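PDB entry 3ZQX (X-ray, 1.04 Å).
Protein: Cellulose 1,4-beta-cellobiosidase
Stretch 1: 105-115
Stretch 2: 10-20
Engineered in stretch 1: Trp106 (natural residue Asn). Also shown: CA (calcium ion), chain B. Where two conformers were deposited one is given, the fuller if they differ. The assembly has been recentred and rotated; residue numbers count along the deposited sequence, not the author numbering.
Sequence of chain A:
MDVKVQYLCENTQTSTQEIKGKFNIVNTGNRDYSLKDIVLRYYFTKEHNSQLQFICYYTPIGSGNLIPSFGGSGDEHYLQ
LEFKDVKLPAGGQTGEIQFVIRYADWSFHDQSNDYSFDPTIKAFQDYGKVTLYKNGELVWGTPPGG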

# COMPACT_ATOMS: atom_id res chain seq x y z
N ASP A 105 14.26 -15.08 -0.37
CA ASP A 105 14.40 -16.53 -0.50
C ASP A 105 13.15 -17.23 -1.04
O ASP A 105 13.08 -18.45 -1.05
CB ASP A 105 14.90 -17.16 0.80
CG ASP A 105 13.88 -17.12 1.91
OD1 ASP A 105 12.76 -16.62 1.68
OD2 ASP A 105 14.21 -17.59 3.02
N TRP A 106 12.15 -16.46 -1.44
CA TRP A 106 10.94 -17.01 -2.05
C TRP A 106 10.14 -17.90 -1.09
O TRP A 106 9.42 -18.80 -1.51
CB TRP A 106 11.26 -17.71 -3.38
CG TRP A 106 11.63 -16.74 -4.46
CD1 TRP A 106 12.88 -16.40 -4.87
CD2 TRP A 106 10.72 -15.96 -5.25
NE1 TRP A 106 12.81 -15.46 -5.87
CE2 TRP A 106 11.50 -15.18 -6.12
CE3 TRP A 106 9.33 -15.85 -5.29
CZ2 TRP A 106 10.92 -14.30 -7.04
CZ3 TRP A 106 8.76 -14.98 -6.20
CH2 TRP A 106 9.56 -14.21 -7.07
N SER A 107 10.21 -17.57 0.20
CA SER A 107 9.36 -18.21 1.20
C SER A 107 7.89 -17.86 0.99
O SER A 107 7.56 -16.89 0.31
CB SER A 107 9.76 -17.75 2.61
OG SER A 107 11.06 -18.18 2.96
N PHE A 108 7.02 -18.67 1.58
CA PHE A 108 5.58 -18.46 1.47
C PHE A 108 5.01 -17.57 2.57
O PHE A 108 5.28 -17.79 3.76
CB PHE A 108 4.84 -19.80 1.52
CG PHE A 108 4.97 -20.62 0.28
CD1 PHE A 108 6.10 -21.39 0.05
CD2 PHE A 108 3.97 -20.63 -0.67
CE1 PHE A 108 6.22 -22.15 -1.09
CE2 PHE A 108 4.08 -21.40 -1.82
CZ PHE A 108 5.21 -22.16 -2.03
N HIS A 109 4.21 -16.60 2.17
CA HIS A 109 3.35 -15.87 3.08
C HIS A 109 2.14 -16.70 3.49
O HIS A 109 1.70 -17.57 2.74
CB HIS A 109 2.73 -14.66 2.40
CG HIS A 109 3.69 -13.63 1.92
ND1 HIS A 109 4.26 -12.69 2.75
CD2 HIS A 109 4.12 -13.34 0.67
CE1 HIS A 109 5.02 -11.88 2.04
NE2 HIS A 109 4.95 -12.25 0.77
N ASP A 110 1.58 -16.37 4.65
CA ASP A 110 0.20 -16.70 4.99
C ASP A 110 -0.55 -15.38 4.96
O ASP A 110 -0.32 -14.52 5.80
CB ASP A 110 0.16 -17.32 6.38
CG ASP A 110 -1.25 -17.65 6.84
OD1 ASP A 110 -2.23 -17.32 6.15
OD2 ASP A 110 -1.37 -18.24 7.94
N GLN A 111 -1.43 -15.20 3.99
CA GLN A 111 -2.16 -13.94 3.90
C GLN A 111 -3.37 -13.88 4.82
O GLN A 111 -3.92 -12.80 5.03
CB GLN A 111 -2.63 -13.68 2.47
CG GLN A 111 -1.53 -13.61 1.44
CD GLN A 111 -1.98 -12.89 0.19
OE1 GLN A 111 -1.87 -11.67 0.10
NE2 GLN A 111 -2.49 -13.65 -0.78
N SER A 112 -3.77 -15.01 5.38
CA SER A 112 -5.02 -15.05 6.15
C SER A 112 -4.96 -14.27 7.45
O SER A 112 -5.96 -13.94 8.00
CB SER A 112 -5.48 -16.51 6.40
OG SER A 112 -4.65 -17.14 7.31
N ASN A 113 -3.75 -14.00 7.90
CA ASN A 113 -3.52 -13.23 9.09
C ASN A 113 -2.94 -11.83 8.81
O ASN A 113 -2.23 -11.27 9.62
CB ASN A 113 -2.64 -14.00 10.07
CG ASN A 113 -1.31 -14.32 9.51
OD1 ASN A 113 -1.01 -13.91 8.41
ND2 ASN A 113 -0.47 -15.03 10.26
N ASP A 114 -3.28 -11.30 7.63
CA ASP A 114 -2.82 -9.98 7.21
C ASP A 114 -4.01 -9.01 7.25
O ASP A 114 -5.00 -9.21 6.57
CB ASP A 114 -2.28 -10.00 5.80
CG ASP A 114 -1.01 -10.80 5.67
OD1 ASP A 114 -0.42 -11.18 6.70
OD2 ASP A 114 -0.57 -11.04 4.53
N TYR A 115 -3.87 -7.96 8.05
CA TYR A 115 -4.95 -7.01 8.25
C TYR A 115 -5.47 -6.39 6.95
O TYR A 115 -6.68 -6.23 6.77
CB TYR A 115 -4.47 -5.92 9.20
CG TYR A 115 -5.42 -4.78 9.45
CD1 TYR A 115 -6.41 -4.87 10.42
CD2 TYR A 115 -5.29 -3.58 8.77
CE1 TYR A 115 -7.25 -3.80 10.68
CE2 TYR A 115 -6.13 -2.50 9.02
CZ TYR A 115 -7.11 -2.63 9.98
OH TYR A 115 -7.96 -1.58 10.26
CA CA B . 0.96 -13.07 7.24
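Stretch 2 10-20: ENTQTSTQEIK

Stretch 2 runs antiparallel to stretch 1. It is extended in segments, with a short strand at Ser15 and Thr16 beside His109 and Asp110, and a kink at Gln17 (phi/psi -79/-14). Thr14 lies opposite Gln111, and Gln17 opposite Phe108, with CA atoms 4.9 and 4.4 Å apart. The contact buries 781 Å², both sides summed.

Backbone hydrogen bonds set the register. His109 N donates to Thr16 O at 2.8 Å. The return bond, Thr16 N to His109 O, is weak at 3.3 Å. One step on, Asp110 and Ser15 form a non-hydrogen-bonded pair, with CA atoms 5.0 Å apart. Beyond it, Gln111 N donates to Thr14 O at 2.8 Å. Ser15 CA also lies 3.4 Å from His109 O, as a CA-H...O contact.

Side chains bond to backbone at both ends. The Gln111 amide reaches the loop before Ser15 and uses both hydrogens of its NE2: NE2 donates to Asn11 O at 3.0 Å and to Gln13 O at 2.8 Å. Near the other end, Gln17 NE2 donates to Trp106 O at 2.9 Å. Trp106 is an engineered residue; the edge of its ring meets Glu18, with CH2 3.5 Å from OE2.

Two rings take aliphatic carbons over a face. Gln17 CG sits 3.8 Å from the centroid of the Phe108 ring. Ile19 CG1 sits 3.7 Å from the centroid of the His109 ring, almost on the ring normal. Away from the rings, Thr14 CG2 lies 3.3 Å from Asp110 OD1.

Waters link the stretches further. Water 3 donates to Gln17 O and to Ser107 O, each at 2.7 Å. Water 1 lies 2.7 Å from Gln111 OE1 and accepts from Lys20 N at 3.0 Å.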

# COMPACT_ATOMS: atom_id res chain seq x y z
N GLU A 10 -5.07 -9.07 -6.30
CA GLU A 10 -4.81 -9.98 -7.41
C GLU A 10 -4.54 -11.40 -6.92
O GLU A 10 -5.20 -12.34 -7.36
CB GLU A 10 -3.75 -9.45 -8.38
CG GLU A 10 -4.28 -8.26 -9.18
CD GLU A 10 -3.39 -7.85 -10.33
OE1 GLU A 10 -2.16 -7.98 -10.22
OE2 GLU A 10 -3.94 -7.38 -11.35
N ASN A 11 -3.55 -11.58 -6.05
CA ASN A 11 -3.30 -12.92 -5.53
C ASN A 11 -4.14 -13.17 -4.30
O ASN A 11 -3.91 -12.61 -3.22
CB ASN A 11 -1.82 -13.08 -5.17
CG ASN A 11 -0.95 -13.39 -6.37
OD1 ASN A 11 -1.43 -13.45 -7.51
ND2 ASN A 11 0.34 -13.58 -6.13
N THR A 12 -5.13 -14.05 -4.47
CA THR A 12 -6.12 -14.33 -3.44
C THR A 12 -5.83 -15.57 -2.61
O THR A 12 -6.55 -15.85 -1.64
CB THR A 12 -7.50 -14.51 -4.08
OG1 THR A 12 -7.45 -15.58 -5.03
CG2 THR A 12 -7.92 -13.24 -4.80
N GLN A 13 -4.79 -16.32 -2.95
CA GLN A 13 -4.48 -17.55 -2.25
C GLN A 13 -3.91 -17.26 -0.87
O GLN A 13 -3.06 -16.39 -0.72
CB GLN A 13 -3.44 -18.36 -3.04
CG GLN A 13 -3.96 -18.95 -4.34
CD GLN A 13 -4.79 -20.20 -4.12
OE1 GLN A 13 -4.25 -21.30 -3.98
NE2 GLN A 13 -6.11 -20.04 -4.09
N THR A 14 -4.41 -17.98 0.13
CA THR A 14 -3.91 -17.85 1.50
C THR A 14 -2.39 -18.00 1.52
O THR A 14 -1.66 -17.15 2.03
CB THR A 14 -4.56 -18.92 2.42
OG1 THR A 14 -5.98 -18.70 2.48
CG2 THR A 14 -3.98 -18.84 3.83
N SER A 15 -1.93 -19.09 0.92
CA SER A 15 -0.52 -19.42 0.90
C SER A 15 0.05 -19.03 -0.45
O SER A 15 -0.37 -19.56 -1.49
CB SER A 15 -0.33 -20.92 1.15
OG SER A 15 1.02 -21.29 0.93
N THR A 16 0.97 -18.07 -0.46
CA THR A 16 1.57 -17.62 -1.71
C THR A 16 2.93 -17.02 -1.44
O THR A 16 3.16 -16.46 -0.37
CB THR A 16 0.68 -16.56 -2.41
OG1 THR A 16 1.33 -16.11 -3.60
CG2 THR A 16 0.42 -15.38 -1.49
N GLN A 17 3.80 -17.08 -2.43
CA GLN A 17 5.08 -16.40 -2.33
C GLN A 17 4.98 -14.90 -2.62
O GLN A 17 5.94 -14.17 -2.37
CB GLN A 17 6.09 -17.04 -3.28
CG GLN A 17 6.42 -18.47 -2.91
CD GLN A 17 6.97 -19.23 -4.09
OE1 GLN A 17 6.30 -19.36 -5.11
NE2 GLN A 17 8.20 -19.71 -3.97
N GLU A 18 3.86 -14.45 -3.18
CA GLU A 18 3.71 -13.05 -3.52
C GLU A 18 2.36 -12.50 -3.06
O GLU A 18 1.31 -12.86 -3.59
CB GLU A 18 3.83 -12.86 -5.04
CG GLU A 18 5.21 -13.19 -5.57
CD GLU A 18 5.37 -12.90 -7.05
OE1 GLU A 18 4.36 -12.96 -7.78
OE2 GLU A 18 6.50 -12.62 -7.48
N ILE A 19 2.39 -11.57 -2.11
CA ILE A 19 1.24 -10.70 -1.90
C ILE A 19 1.18 -9.83 -3.15
O ILE A 19 2.22 -9.37 -3.61
CB ILE A 19 1.42 -9.81 -0.65
CG1 ILE A 19 1.52 -10.67 0.61
CG2 ILE A 19 0.30 -8.80 -0.55
CD1 ILE A 19 1.90 -9.89 1.86
N LYS A 20 0.00 -9.70 -3.77
CA LYS A 20 -0.08 -8.94 -5.00
C LYS A 20 -1.43 -8.26 -5.13
O LYS A 20 -2.47 -8.91 -5.04
CB LYS A 20 0.14 -9.87 -6.20
CG LYS A 20 0.15 -9.16 -7.55
CD LYS A 20 0.43 -10.12 -8.70
CE LYS A 20 0.42 -9.39 -10.04
NZ LYS A 20 0.69 -10.31 -11.17
O HOH W 1 -2.43 -10.36 -2.23
O HOH W 2 1.50 -20.15 4.07
O HOH W 3 8.38 -14.93 -1.40
O HOH W 4 1.69 -12.45 4.91